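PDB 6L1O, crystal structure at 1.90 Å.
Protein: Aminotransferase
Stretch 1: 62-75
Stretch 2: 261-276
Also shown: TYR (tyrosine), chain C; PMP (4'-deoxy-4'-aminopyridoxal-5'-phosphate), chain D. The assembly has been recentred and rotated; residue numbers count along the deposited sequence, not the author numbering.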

# COMPACT_ATOMS: atom_id res chain seq x y z
N SER B 62 8.47 3.09 -20.32
CA SER B 62 9.10 2.16 -19.42
C SER B 62 8.43 2.10 -18.08
O SER B 62 8.46 1.06 -17.40
CB SER B 62 10.57 2.51 -19.20
OG SER B 62 11.30 2.24 -20.37
N PHE B 63 7.84 3.20 -17.63
CA PHE B 63 7.11 3.18 -16.35
C PHE B 63 5.66 2.75 -16.45
O PHE B 63 4.97 2.62 -15.45
CB PHE B 63 7.17 4.60 -15.73
CG PHE B 63 8.55 5.05 -15.37
CD1 PHE B 63 9.46 4.18 -14.84
CD2 PHE B 63 8.91 6.40 -15.49
CE1 PHE B 63 10.72 4.61 -14.45
CE2 PHE B 63 10.18 6.84 -15.12
CZ PHE B 63 11.10 5.95 -14.60
N HIS B 64 5.13 2.56 -17.65
CA HIS B 64 3.77 2.09 -17.81
C HIS B 64 3.57 0.65 -17.39
O HIS B 64 2.49 0.30 -16.91
CB HIS B 64 3.27 2.32 -19.23
CG HIS B 64 3.27 3.76 -19.63
ND1 HIS B 64 2.84 4.18 -20.86
CD2 HIS B 64 3.67 4.87 -18.99
CE1 HIS B 64 2.97 5.49 -20.95
NE2 HIS B 64 3.50 5.92 -19.84
N GLY B 65 4.60 -0.19 -17.59
CA GLY B 65 4.54 -1.59 -17.31
C GLY B 65 5.09 -1.92 -15.96
O GLY B 65 5.44 -1.00 -15.22
N TYR B 66 5.16 -3.21 -15.60
CA TYR B 66 5.65 -3.61 -14.29
C TYR B 66 7.10 -3.25 -14.11
O TYR B 66 7.91 -3.41 -15.00
CB TYR B 66 5.46 -5.13 -14.05
CG TYR B 66 4.03 -5.59 -13.85
CD1 TYR B 66 3.29 -5.19 -12.70
CD2 TYR B 66 3.39 -6.38 -14.79
CE1 TYR B 66 1.98 -5.63 -12.52
CE2 TYR B 66 2.08 -6.81 -14.61
CZ TYR B 66 1.38 -6.43 -13.45
OH TYR B 66 0.09 -6.83 -13.28
N GLY B 67 7.44 -2.76 -12.93
CA GLY B 67 8.79 -2.43 -12.57
C GLY B 67 9.32 -3.42 -11.55
O GLY B 67 8.64 -4.37 -11.21
N PRO B 68 10.54 -3.17 -11.05
CA PRO B 68 11.16 -4.01 -10.01
C PRO B 68 10.31 -3.99 -8.74
O PRO B 68 9.87 -2.90 -8.35
CB PRO B 68 12.52 -3.30 -9.73
CG PRO B 68 12.72 -2.34 -10.83
CD PRO B 68 11.36 -2.01 -11.40
N PHE B 69 10.12 -5.17 -8.10
CA PHE B 69 9.33 -5.31 -6.91
C PHE B 69 9.79 -4.31 -5.82
O PHE B 69 9.00 -3.84 -5.06
CB PHE B 69 9.43 -6.73 -6.32
CG PHE B 69 8.56 -7.75 -7.00
CD1 PHE B 69 8.14 -7.60 -8.32
CD2 PHE B 69 8.23 -8.93 -6.33
CE1 PHE B 69 7.35 -8.56 -8.93
CE2 PHE B 69 7.45 -9.90 -6.95
CZ PHE B 69 7.02 -9.70 -8.25
N ARG B 70 11.07 -4.05 -5.75
CA ARG B 70 11.62 -3.33 -4.61
C ARG B 70 11.92 -1.87 -4.93
O ARG B 70 12.53 -1.16 -4.10
CB ARG B 70 12.85 -4.08 -4.12
CG ARG B 70 12.48 -5.56 -3.83
CD ARG B 70 13.60 -6.34 -3.26
NE ARG B 70 13.12 -7.63 -2.76
CZ ARG B 70 13.94 -8.52 -2.20
NH1 ARG B 70 15.23 -8.22 -2.10
NH2 ARG B 70 13.46 -9.66 -1.73
N GLY B 71 11.50 -1.43 -6.11
CA GLY B 71 11.72 -0.05 -6.53
C GLY B 71 12.86 0.07 -7.47
O GLY B 71 13.64 -0.87 -7.62
N TYR B 72 12.99 1.22 -8.10
CA TYR B 72 14.06 1.46 -9.03
C TYR B 72 15.38 1.81 -8.33
O TYR B 72 15.42 2.59 -7.40
CB TYR B 72 13.66 2.51 -10.03
CG TYR B 72 12.78 2.01 -11.14
CD1 TYR B 72 13.32 1.25 -12.19
CD2 TYR B 72 11.44 2.28 -11.16
CE1 TYR B 72 12.51 0.74 -13.21
CE2 TYR B 72 10.64 1.81 -12.16
CZ TYR B 72 11.17 1.06 -13.20
OH TYR B 72 10.37 0.62 -14.20
N PRO B 73 16.50 1.24 -8.80
CA PRO B 73 17.80 1.58 -8.19
C PRO B 73 18.11 3.09 -8.18
O PRO B 73 18.75 3.53 -7.24
CB PRO B 73 18.82 0.82 -9.09
CG PRO B 73 18.05 -0.34 -9.59
CD PRO B 73 16.64 0.19 -9.84
N PHE B 74 17.62 3.85 -9.15
CA PHE B 74 17.94 5.29 -9.22
C PHE B 74 17.37 6.03 -7.98
O PHE B 74 17.93 6.97 -7.54
CB PHE B 74 17.49 5.97 -10.53
CG PHE B 74 15.97 6.07 -10.71
CD1 PHE B 74 15.22 7.05 -10.04
CD2 PHE B 74 15.30 5.24 -11.61
CE1 PHE B 74 13.87 7.13 -10.19
CE2 PHE B 74 13.93 5.31 -11.78
CZ PHE B 74 13.21 6.27 -11.08
N LEU B 75 16.26 5.56 -7.46
CA LEU B 75 15.67 6.19 -6.26
C LEU B 75 16.43 5.81 -5.00
O LEU B 75 16.70 6.64 -4.14
CB LEU B 75 14.17 5.84 -6.14
CG LEU B 75 13.48 6.34 -4.88
CD1 LEU B 75 13.77 7.82 -4.69
CD2 LEU B 75 11.97 6.07 -4.93
N VAL B 261 11.51 -6.61 5.42
CA VAL B 261 10.59 -5.71 4.72
C VAL B 261 10.40 -6.11 3.29
O VAL B 261 9.28 -6.22 2.81
CB VAL B 261 11.09 -4.24 4.78
CG1 VAL B 261 10.21 -3.37 3.89
CG2 VAL B 261 11.07 -3.75 6.21
N ASN B 262 11.51 -6.34 2.60
CA ASN B 262 11.50 -6.69 1.22
C ASN B 262 10.81 -8.01 0.97
O ASN B 262 10.06 -8.15 0.04
CB ASN B 262 12.93 -6.77 0.69
CG ASN B 262 13.53 -5.41 0.36
OD1 ASN B 262 12.85 -4.41 0.13
ND2 ASN B 262 14.84 -5.41 0.24
N GLU B 263 11.02 -8.98 1.86
CA GLU B 263 10.31 -10.24 1.74
C GLU B 263 8.79 -10.09 1.84
O GLU B 263 8.06 -10.60 1.00
CB GLU B 263 10.89 -11.24 2.75
CG GLU B 263 12.30 -11.71 2.27
CD GLU B 263 13.13 -12.45 3.33
OE1 GLU B 263 12.60 -12.86 4.36
OE2 GLU B 263 14.35 -12.62 3.15
N PHE B 264 8.32 -9.38 2.85
CA PHE B 264 6.92 -9.07 3.03
C PHE B 264 6.35 -8.38 1.83
O PHE B 264 5.37 -8.78 1.23
CB PHE B 264 6.73 -8.16 4.27
CG PHE B 264 5.29 -7.93 4.63
CD1 PHE B 264 4.66 -8.65 5.63
CD2 PHE B 264 4.57 -6.93 4.00
CE1 PHE B 264 3.30 -8.42 5.94
CE2 PHE B 264 3.25 -6.70 4.31
CZ PHE B 264 2.62 -7.43 5.27
N GLN B 265 6.99 -7.30 1.45
CA GLN B 265 6.51 -6.49 0.35
C GLN B 265 6.51 -7.20 -1.01
O GLN B 265 5.68 -6.89 -1.87
CB GLN B 265 7.29 -5.15 0.38
CG GLN B 265 6.40 -4.14 0.93
CD GLN B 265 6.91 -2.73 1.16
OE1 GLN B 265 6.26 -2.02 1.92
NE2 GLN B 265 8.07 -2.35 0.61
N ASP B 266 7.38 -8.21 -1.19
CA ASP B 266 7.39 -8.97 -2.42
C ASP B 266 6.06 -9.71 -2.60
O ASP B 266 5.68 -10.03 -3.74
CB ASP B 266 8.57 -10.00 -2.44
CG ASP B 266 9.91 -9.40 -2.77
OD1 ASP B 266 10.02 -8.23 -3.25
OD2 ASP B 266 10.91 -10.13 -2.55
N HIS B 267 5.40 -10.02 -1.49
CA HIS B 267 4.09 -10.72 -1.53
C HIS B 267 2.88 -9.83 -1.70
O HIS B 267 1.77 -10.34 -1.91
CB HIS B 267 3.94 -11.57 -0.25
CG HIS B 267 4.85 -12.77 -0.25
ND1 HIS B 267 4.44 -14.02 -0.66
CD2 HIS B 267 6.17 -12.89 0.04
CE1 HIS B 267 5.45 -14.87 -0.57
NE2 HIS B 267 6.52 -14.20 -0.18
N VAL B 268 3.06 -8.51 -1.54
CA VAL B 268 1.92 -7.58 -1.50
C VAL B 268 1.97 -6.52 -2.63
O VAL B 268 0.90 -6.07 -3.15
CB VAL B 268 1.84 -6.91 -0.13
CG1 VAL B 268 0.65 -5.95 -0.07
CG2 VAL B 268 1.73 -7.92 0.98
N PHE B 269 3.18 -6.15 -3.03
CA PHE B 269 3.42 -5.02 -3.97
C PHE B 269 4.25 -5.38 -5.19
O PHE B 269 4.90 -6.39 -5.22
CB PHE B 269 4.10 -3.90 -3.23
CG PHE B 269 3.29 -3.38 -2.09
CD1 PHE B 269 2.02 -2.87 -2.29
CD2 PHE B 269 3.78 -3.43 -0.83
CE1 PHE B 269 1.27 -2.39 -1.20
CE2 PHE B 269 3.05 -2.96 0.25
CZ PHE B 269 1.80 -2.44 0.07
N VAL B 270 4.15 -4.56 -6.21
CA VAL B 270 5.12 -4.58 -7.28
C VAL B 270 5.65 -3.14 -7.41
O VAL B 270 5.33 -2.39 -8.36
CB VAL B 270 4.53 -5.02 -8.63
CG1 VAL B 270 5.64 -5.24 -9.66
CG2 VAL B 270 3.70 -6.31 -8.53
N GLY B 271 6.46 -2.76 -6.45
CA GLY B 271 7.00 -1.39 -6.43
C GLY B 271 5.91 -0.34 -6.36
O GLY B 271 4.88 -0.52 -5.72
N MET B 272 6.16 0.76 -7.04
CA MET B 272 5.22 1.84 -7.17
C MET B 272 5.48 2.60 -8.49
O MET B 272 6.53 2.40 -9.10
CB MET B 272 5.36 2.75 -5.98
CG MET B 272 6.74 3.25 -5.69
SD MET B 272 6.74 4.69 -4.57
CE MET B 272 5.45 5.61 -5.37
N PHE B 273 4.56 3.44 -8.93
CA PHE B 273 4.65 4.10 -10.22
C PHE B 273 5.98 4.80 -10.38
O PHE B 273 6.39 5.59 -9.53
CB PHE B 273 3.48 5.04 -10.44
CG PHE B 273 3.43 5.67 -11.81
CD1 PHE B 273 3.35 4.88 -12.94
CD2 PHE B 273 3.43 7.06 -11.98
CE1 PHE B 273 3.28 5.45 -14.20
CE2 PHE B 273 3.33 7.62 -13.23
CZ PHE B 273 3.30 6.81 -14.34
N GLY B 274 6.71 4.48 -11.45
CA GLY B 274 8.03 5.08 -11.63
C GLY B 274 7.98 6.59 -11.83
O GLY B 274 8.96 7.27 -11.60
N GLY B 275 6.84 7.12 -12.26
CA GLY B 275 6.67 8.57 -12.35
C GLY B 275 6.79 9.18 -10.98
O GLY B 275 7.43 10.20 -10.80
N LEU B 276 6.17 8.54 -9.99
CA LEU B 276 6.31 8.93 -8.60
C LEU B 276 7.74 8.79 -8.08
O LEU B 276 8.23 9.62 -7.36
CB LEU B 276 5.34 8.13 -7.73
CG LEU B 276 3.84 8.46 -7.87
CD1 LEU B 276 3.08 7.48 -7.01
CD2 LEU B 276 3.56 9.89 -7.45
CA TYR C . 0.80 -11.16 -14.35
C TYR C . 1.32 -12.56 -14.26
O TYR C . 0.57 -13.41 -13.73
CB TYR C . 1.70 -10.10 -13.68
CG TYR C . 2.25 -10.28 -12.26
CD1 TYR C . 2.82 -11.46 -11.81
CD2 TYR C . 2.23 -9.22 -11.38
CE1 TYR C . 3.33 -11.56 -10.52
CE2 TYR C . 2.75 -9.32 -10.12
CZ TYR C . 3.30 -10.49 -9.69
OH TYR C . 3.78 -10.52 -8.44
OXT TYR C . 2.42 -12.73 -14.77
N1 PMP D . -4.98 -11.50 -10.35
C2 PMP D . -4.68 -12.18 -11.44
C2A PMP D . -5.45 -13.39 -11.84
C3 PMP D . -3.57 -11.70 -12.30
O3 PMP D . -3.15 -12.23 -13.42
C4 PMP D . -2.89 -10.51 -11.81
C4A PMP D . -1.78 -9.98 -12.63
N4A PMP D . -0.76 -10.84 -12.23
C5 PMP D . -3.29 -9.89 -10.56
C6 PMP D . -4.36 -10.45 -9.91
C5A PMP D . -2.55 -8.67 -10.04
O4P PMP D . -2.47 -7.59 -10.89
P PMP D . -2.17 -6.12 -10.43
O1P PMP D . -1.66 -6.16 -9.12
O2P PMP D . -1.26 -5.70 -11.40
O3P PMP D . -3.41 -5.44 -10.53
O HOH W 1 5.45 -2.05 -10.93
O HOH W 2 9.22 -5.70 -2.50

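Stretch 1 leaves a 3-10 segment at Phe63, runs through a loop containing a type I turn from Pro68 to Gly71, and enters a helix at Pro73, with Tyr72 at the N-cap position. Stretch 2 opens within a helix that begins earlier in the chain, passes through a loop around Val270, and starts a second helix at Gly274, with Phe273 as the N-cap residue. The backbones come close at two places, where the CA atoms of Phe69 and Val270 lie 4.3 Å apart and those of Phe63 and Gly274 5.2 Å apart. Together the stretches bury 790 Å².

The turn is closed by a hydrogen bond from Gly71 N to Pro68 O (3.1 Å). It also meets the other backbone directly, through a weak hydrogen bond from Gly271 N to Phe69 O (3.1 Å, 124° at the hydrogen). Gly271 has positive phi, which favours glycine, and a CB here would fall 2.8 Å from Pro68 O, a clash. A water adds a second, indirect backbone link, accepting from Gly67 N (2.9 Å) and donating to Val270 O (2.6 Å).

The main polar interaction between side chains is the salt bridge between Arg70 and Asp266. Arg70 NH2 donates to Asp266 OD2 at 2.7 Å, while Arg70 NE donates to Asp266 OD1 at 3.2 Å in a nearly linear bond; the carboxylate thus meets the guanidinium edge with both oxygens. One guanidinium face is covered by Asn262, whose CB lies 3.5 Å from Arg70 CZ. Asp266 OD1 also accepts from a second water (2.8 Å), which makes a weak hydrogen bond to Phe69 O (3.2 Å).

Beside this polar cluster, Val270 packs against two aromatic rings: its CG1 is 3.7 Å from Phe69 CD1 and 3.8 Å from Tyr66 CD1. The same three residues border the bound tyrosine, with Phe69 CZ 3.3 Å from its OH, Val270 CG2 3.5 Å from its CE2, and Tyr66 CE2 3.4 Å from its CB. Tyr66 OH donates to PMP O2P at 2.6 Å, so one side chain touches stretch 2, ligand and cofactor.

At the other close approach, Gly274 CA sits over the face of the Phe63 ring, 3.8 Å from its centroid and 19° off the normal, a CH-pi contact. A CB on Gly274 would lie 2.2 Å from Phe63 CD1, so the absence of a side chain is what lets the ring lie against the helix start.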